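Local structure of ribonucleoside-diphosphate reductase (5IM3) at residues A[260-265]-A[269-274]; A[324-329]-A[346-351]. The protein probably reduces ribonucleoside diphosphates to the deoxyribonucleotides needed for DNA synthesis, as a class I ribonucleotide reductase that binds the allosteric effector dATP. One frame throughout, in Å; residues are numbered along the deposited sequence.

Contact 1. Residues A[260-265]-A[269-274]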
loop_
_atom_site.group_PDB
_atom_site.type_symbol
_atom_site.label_atom_id
_atom_site.label_comp_id
_atom_site.label_asym_id
_atom_site.label_seq_id
_atom_site.Cartn_x
_atom_site.Cartn_y
_atom_site.Cartn_z
ATOM N N ALA A 260 59.147 -37.858 7.718
ATOM C CA ALA A 260 58.758 -37.637 9.107
ATOM C C ALA A 260 57.259 -37.411 9.222
ATOM O O ALA A 260 56.632 -37.832 10.201
ATOM C CB ALA A 260 59.519 -36.444 9.686
ATOM N N TYR A 261 56.664 -36.748 8.229
ATOM C CA TYR A 261 55.231 -36.486 8.267
ATOM C C TYR A 261 54.437 -37.776 8.108
ATOM O O TYR A 261 53.486 -38.028 8.856
ATOM C CB TYR A 261 54.855 -35.482 7.177
ATOM C CG TYR A 261 53.372 -35.412 6.906
ATOM C CD1 TYR A 261 52.535 -34.653 7.711
ATOM C CD2 TYR A 261 52.809 -36.107 5.846
ATOM C CE1 TYR A 261 51.175 -34.591 7.469
ATOM C CE2 TYR A 261 51.451 -36.052 5.595
ATOM C CZ TYR A 261 50.640 -35.291 6.408
ATOM O OH TYR A 261 49.289 -35.232 6.161
ATOM N N ILE A 262 54.819 -38.610 7.139
ATOM C CA ILE A 262 54.091 -39.852 6.894
ATOM C C ILE A 262 54.184 -40.776 8.101
ATOM O O ILE A 262 53.209 -41.443 8.465
ATOM C CB ILE A 262 54.618 -40.537 5.619
ATOM C CG1 ILE A 262 54.378 -39.643 4.396
ATOM C CG2 ILE A 262 53.964 -41.906 5.433
ATOM C CD1 ILE A 262 52.915 -39.407 4.072
ATOM N N GLU A 263 55.356 -40.841 8.733
ATOM C CA GLU A 263 55.530 -41.742 9.868
ATOM C C GLU A 263 54.641 -41.330 11.034
ATOM O O GLU A 263 53.953 -42.167 11.630
ATOM C CB GLU A 263 56.999 -41.782 10.292
ATOM C CG GLU A 263 57.318 -42.882 11.296
ATOM C CD GLU A 263 58.809 -43.065 11.520
ATOM O OE1 GLU A 263 59.606 -42.281 10.957
ATOM O OE2 GLU A 263 59.188 -44.001 12.259
ATOM N N LYS A 264 54.635 -40.037 11.373
ATOM C CA LYS A 264 53.763 -39.572 12.447
ATOM C C LYS A 264 52.300 -39.591 12.030
ATOM O O LYS A 264 51.423 -39.842 12.864
ATOM C CB LYS A 264 54.167 -38.164 12.893
ATOM C CG LYS A 264 55.410 -38.107 13.776
ATOM C CD LYS A 264 55.235 -38.914 15.062
ATOM C CE LYS A 264 56.398 -38.715 16.022
ATOM N NZ LYS A 264 56.397 -37.352 16.622
ATOM N N GLY A 265 52.018 -39.340 10.750
ATOM C CA GLY A 265 50.639 -39.367 10.290
ATOM C C GLY A 265 50.010 -40.739 10.435
ATOM O O GLY A 265 48.877 -40.873 10.904
ATOM N N GLU A 269 47.180 -42.581 13.053
ATOM C CA GLU A 269 46.065 -43.031 12.222
ATOM C C GLU A 269 45.354 -41.861 11.546
ATOM O O GLU A 269 44.153 -41.925 11.272
ATOM C CB GLU A 269 45.074 -43.866 13.039
ATOM C CG GLU A 269 45.679 -45.140 13.617
ATOM C CD GLU A 269 44.652 -46.012 14.315
ATOM O OE1 GLU A 269 43.476 -45.603 14.392
ATOM O OE2 GLU A 269 45.024 -47.108 14.785
ATOM N N LEU A 270 46.093 -40.786 11.269
ATOM C CA LEU A 270 45.580 -39.657 10.503
ATOM C C LEU A 270 45.913 -39.749 9.022
ATOM O O LEU A 270 45.296 -39.039 8.217
ATOM C CB LEU A 270 46.139 -38.344 11.061
ATOM C CG LEU A 270 45.714 -38.015 12.494
ATOM C CD1 LEU A 270 46.547 -36.870 13.046
ATOM C CD2 LEU A 270 44.229 -37.680 12.544
ATOM N N VAL A 271 46.863 -40.605 8.652
ATOM C CA VAL A 271 47.254 -40.838 7.270
ATOM C C VAL A 271 47.189 -42.338 7.014
ATOM O O VAL A 271 47.568 -43.138 7.876
ATOM C CB VAL A 271 48.673 -40.290 6.988
ATOM C CG1 VAL A 271 49.139 -40.666 5.591
ATOM C CG2 VAL A 271 48.705 -38.777 7.171
ATOM N N ASP A 272 46.708 -42.718 5.833
ATOM C CA ASP A 272 46.621 -44.129 5.479
ATOM C C ASP A 272 48.014 -44.754 5.438
ATOM O O ASP A 272 48.922 -44.242 4.777
ATOM C CB ASP A 272 45.922 -44.289 4.127
ATOM C CG ASP A 272 45.508 -45.725 3.846
ATOM O OD1 ASP A 272 46.172 -46.657 4.352
ATOM O OD2 ASP A 272 44.510 -45.917 3.119
ATOM N N ALA A 273 48.175 -45.876 6.143
ATOM C CA ALA A 273 49.473 -46.534 6.236
ATOM C C ALA A 273 49.995 -46.995 4.881
ATOM O O ALA A 273 51.209 -47.163 4.725
ATOM C CB ALA A 273 49.386 -47.730 7.188
ATOM N N LYS A 274 49.111 -47.206 3.900
ATOM C CA LYS A 274 49.567 -47.595 2.568
ATOM C C LYS A 274 50.525 -46.571 1.972
ATOM O O LYS A 274 51.336 -46.918 1.108
ATOM C CB LYS A 274 48.373 -47.786 1.632
ATOM C CG LYS A 274 47.583 -49.056 1.869
ATOM C CD LYS A 274 46.638 -49.328 0.710
ATOM C CE LYS A 274 45.686 -50.473 1.022
ATOM N NZ LYS A 274 46.413 -51.750 1.275
#

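Contact 2. Residues A[324-329]-A[346-351]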
loop_
_atom_site.group_PDB
_atom_site.type_symbol
_atom_site.label_atom_id
_atom_site.label_comp_id
_atom_site.label_asym_id
_atom_site.label_seq_id
_atom_site.Cartn_x
_atom_site.Cartn_y
_atom_site.Cartn_z
ATOM N N MET A 324 51.124 -33.146 -1.809
ATOM C CA MET A 324 51.740 -34.438 -2.081
ATOM C C MET A 324 50.930 -35.572 -1.460
ATOM O O MET A 324 50.835 -36.659 -2.041
ATOM C CB MET A 324 53.182 -34.447 -1.566
ATOM C CG MET A 324 53.952 -35.731 -1.846
ATOM S SD MET A 324 54.100 -36.116 -3.605
ATOM C CE MET A 324 55.302 -34.890 -4.120
ATOM N N ARG A 325 50.331 -35.341 -0.286
ATOM C CA ARG A 325 49.469 -36.361 0.307
ATOM C C ARG A 325 48.276 -36.653 -0.588
ATOM O O ARG A 325 47.911 -37.814 -0.798
ATOM C CB ARG A 325 48.976 -35.934 1.691
ATOM C CG ARG A 325 47.642 -36.618 2.057
ATOM C CD ARG A 325 47.235 -36.421 3.493
ATOM N NE ARG A 325 46.772 -35.064 3.776
ATOM C CZ ARG A 325 45.542 -34.614 3.540
ATOM N NH1 ARG A 325 44.621 -35.396 2.987
ATOM N NH2 ARG A 325 45.229 -33.366 3.853
ATOM N N VAL A 326 47.624 -35.604 -1.089
ATOM C CA VAL A 326 46.457 -35.805 -1.942
ATOM C C VAL A 326 46.864 -36.553 -3.202
ATOM O O VAL A 326 46.184 -37.495 -3.634
ATOM C CB VAL A 326 45.793 -34.453 -2.273
ATOM C CG1 VAL A 326 44.542 -34.662 -3.120
ATOM C CG2 VAL A 326 45.453 -33.705 -0.996
ATOM N N ALA A 327 47.990 -36.157 -3.796
ATOM C CA ALA A 327 48.488 -36.830 -4.988
ATOM C C ALA A 327 48.769 -38.299 -4.702
ATOM O O ALA A 327 48.389 -39.178 -5.483
ATOM C CB ALA A 327 49.747 -36.127 -5.492
ATOM N N MET A 328 49.436 -38.582 -3.580
ATOM C CA MET A 328 49.719 -39.966 -3.210
ATOM C C MET A 328 48.428 -40.744 -2.996
ATOM O O MET A 328 48.265 -41.858 -3.510
ATOM C CB MET A 328 50.585 -40.004 -1.948
ATOM C CG MET A 328 52.027 -39.522 -2.144
ATOM S SD MET A 328 52.887 -39.191 -0.588
ATOM C CE MET A 328 53.196 -40.850 0.005
ATOM N N GLY A 329 47.491 -40.169 -2.241
ATOM C CA GLY A 329 46.228 -40.844 -1.994
ATOM C C GLY A 329 45.485 -41.185 -3.267
ATOM O O GLY A 329 44.812 -42.217 -3.340
ATOM N N ASN A 346 52.237 -32.117 -9.197
ATOM C CA ASN A 346 52.561 -30.947 -10.004
ATOM C C ASN A 346 51.298 -30.236 -10.473
ATOM O O ASN A 346 51.250 -29.002 -10.510
ATOM C CB ASN A 346 53.417 -31.357 -11.200
ATOM C CG ASN A 346 54.838 -31.704 -10.804
ATOM O OD1 ASN A 346 55.364 -31.188 -9.816
ATOM N ND2 ASN A 346 55.469 -32.582 -11.575
ATOM N N LEU A 347 50.263 -30.998 -10.832
ATOM C CA LEU A 347 49.025 -30.379 -11.291
ATOM C C LEU A 347 48.337 -29.619 -10.163
ATOM O O LEU A 347 47.810 -28.520 -10.377
ATOM C CB LEU A 347 48.089 -31.443 -11.866
ATOM C CG LEU A 347 46.938 -30.896 -12.711
ATOM C CD1 LEU A 347 47.466 -30.319 -14.023
ATOM C CD2 LEU A 347 45.895 -31.967 -12.971
ATOM N N LEU A 348 48.340 -30.182 -8.952
ATOM C CA LEU A 348 47.649 -29.561 -7.827
ATOM C C LEU A 348 48.419 -28.361 -7.282
ATOM O O LEU A 348 47.853 -27.274 -7.123
ATOM C CB LEU A 348 47.430 -30.597 -6.721
ATOM C CG LEU A 348 46.418 -31.707 -7.018
ATOM C CD1 LEU A 348 46.468 -32.769 -5.933
ATOM C CD2 LEU A 348 45.011 -31.139 -7.137
ATOM N N SER A 349 49.709 -28.541 -6.994
ATOM C CA SER A 349 50.502 -27.490 -6.364
ATOM C C SER A 349 50.676 -26.263 -7.254
ATOM O O SER A 349 50.966 -25.180 -6.737
ATOM C CB SER A 349 51.877 -28.037 -5.972
ATOM O OG SER A 349 52.560 -28.552 -7.101
ATOM N N SER A 350 50.518 -26.408 -8.568
ATOM C CA SER A 350 50.610 -25.283 -9.488
ATOM C C SER A 350 49.292 -24.540 -9.653
ATOM O O SER A 350 49.271 -23.489 -10.302
ATOM C CB SER A 350 51.079 -25.765 -10.862
ATOM O OG SER A 350 50.074 -26.543 -11.486
ATOM N N PHE A 351 48.202 -25.065 -9.093
ATOM C CA PHE A 351 46.863 -24.497 -9.219
ATOM C C PHE A 351 46.307 -24.619 -10.634
ATOM O O PHE A 351 45.323 -23.950 -10.967
ATOM C CB PHE A 351 46.821 -23.025 -8.783
ATOM C CG PHE A 351 47.289 -22.778 -7.368
ATOM C CD1 PHE A 351 47.545 -23.825 -6.497
ATOM C CD2 PHE A 351 47.463 -21.481 -6.911
ATOM C CE1 PHE A 351 47.972 -23.580 -5.205
ATOM C CE2 PHE A 351 47.889 -21.234 -5.621
ATOM C CZ PHE A 351 48.142 -22.281 -4.768
#

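Contact 1. Residues A[260-265]-A[269-274]
Gly265 and Val271 face each other where helix 250-267 ends in a Schellman motif and the chain folds back along its last turn. Glu269, at the positive phi of 58°, is the C-prime residue that lets the backbone reverse. Its CB points away from the helix, which suits a charged residue on the solvent-exposed side of the turn.

Two of the backbone bonds that hold the reversal share one acceptor. Gly265 O accepts from Leu270 N at 2.8 Å, the donor lying nearly along the C=O axis, and also from Val271 N at 3.0 Å, which comes in from above the carbonyl plane. Glu269 N is close to the same oxygen but poorly angled.

Val271 then folds its side chain back over the helix. With CG1 anti to its backbone N (chi1 174°), CG2 is left beside that nitrogen and comes down on the glycine, 3.7 Å from Gly265 CA. Glycine suits the place because this methyl rests directly against its CA. The same CG2 also reaches the phenol of Tyr261, 3.7 Å from OH, meeting the ring obliquely. Tyr261 gets there because CG is anti to its own nitrogen (chi1 165°), which carries the ring along the helix toward the returning chain; its OH makes a weak hydrogen bond to Glu317 OE2, so the hydroxyl at the end of a mostly apolar ring has a polar partner. Tyr261 also packs on Ile321 of helix 319-330 and Leu239 of helix 219-239.

The other valine branch serves Ile262: CG1 of Val271 lies 4.3 Å from Ile262 CD1, a looser apolar touch. Beyond it the loop is shaped by an Asx turn, in which Asp272 OD1 accepts from Lys274 N at 3.0 Å, the donor standing above the carboxylate plane.

Contact 2. Residues A[324-329]-A[346-351]
Val326 and Leu348 meet between helices 319-330 and 337-349, two consecutive helices within the all-alpha domain of the reductase, joined here by a small, wholly buried apolar contact.

The apolar interactions come first. Leu348 reaches across with one methyl: its CD1 lies 3.9 Å from Val326 CG1 and 4.1 Å from Val326 CB, the two side chains crossing at about a right angle. In the leucine, CG sits beside the backbone N, opposite the carbonyl carbon (chi1 -69°), and the extended second torsion of 171° sends CD1 out to the valine. The backbones are well apart, with 7.8 Å between Ala327 CA and Leu348 CA, and it is the long leucine that bridges them. Ala327 fits beside it because its short side chain lets CD1 approach the helix surface, 4.3 Å from Ala327 N. Leucine and valine suit this interior place, having branches to fill it and no polar group to satisfy. Leu348 also touches Phe323 on the first helix and Met633 of helix 620-640, which places its side chain among three helices.

The polar bonds lead away from this apolar contact. Arg325, on the same helix as Val326, is buried but paired: NE forms a salt bridge with Glu317 and NH1 bonds to Ala363 O.

Turn interactions close the second helix. Phe351 has positive phi (69°) where the chain leaves helical geometry in a Schellman motif, its N bonding to Leu348 O at 3.0 Å, while its ring packs edge-to-face with Phe295. Serine suits position 350, where a short hydroxyl can fold back on the last turn: Ser350 OG donates to Asn346 O at 2.9 Å, in the carbonyl plane.

Both contacts are buried and lie about 17 Å apart between centres, but contact 1 is farther out from the chain's centre and includes one exposed residue, Glu269, whereas every touching residue of contact 2 is buried. Contact 1 joins a helix to its own returning loop through backbone bonds and apolar side chains; contact 2 joins two separate helices through apolar packing, without hydrogen bonds between the two segments. A Schellman motif occurs in each, providing part of the contact in the first and lying beside it in the second. The two adjoin where Tyr261 packs on Arg325, OH to NE 3.5 Å, and both meet Glu317 OE2, Arg325 in a salt bridge and Tyr261 in a weak hydrogen bond.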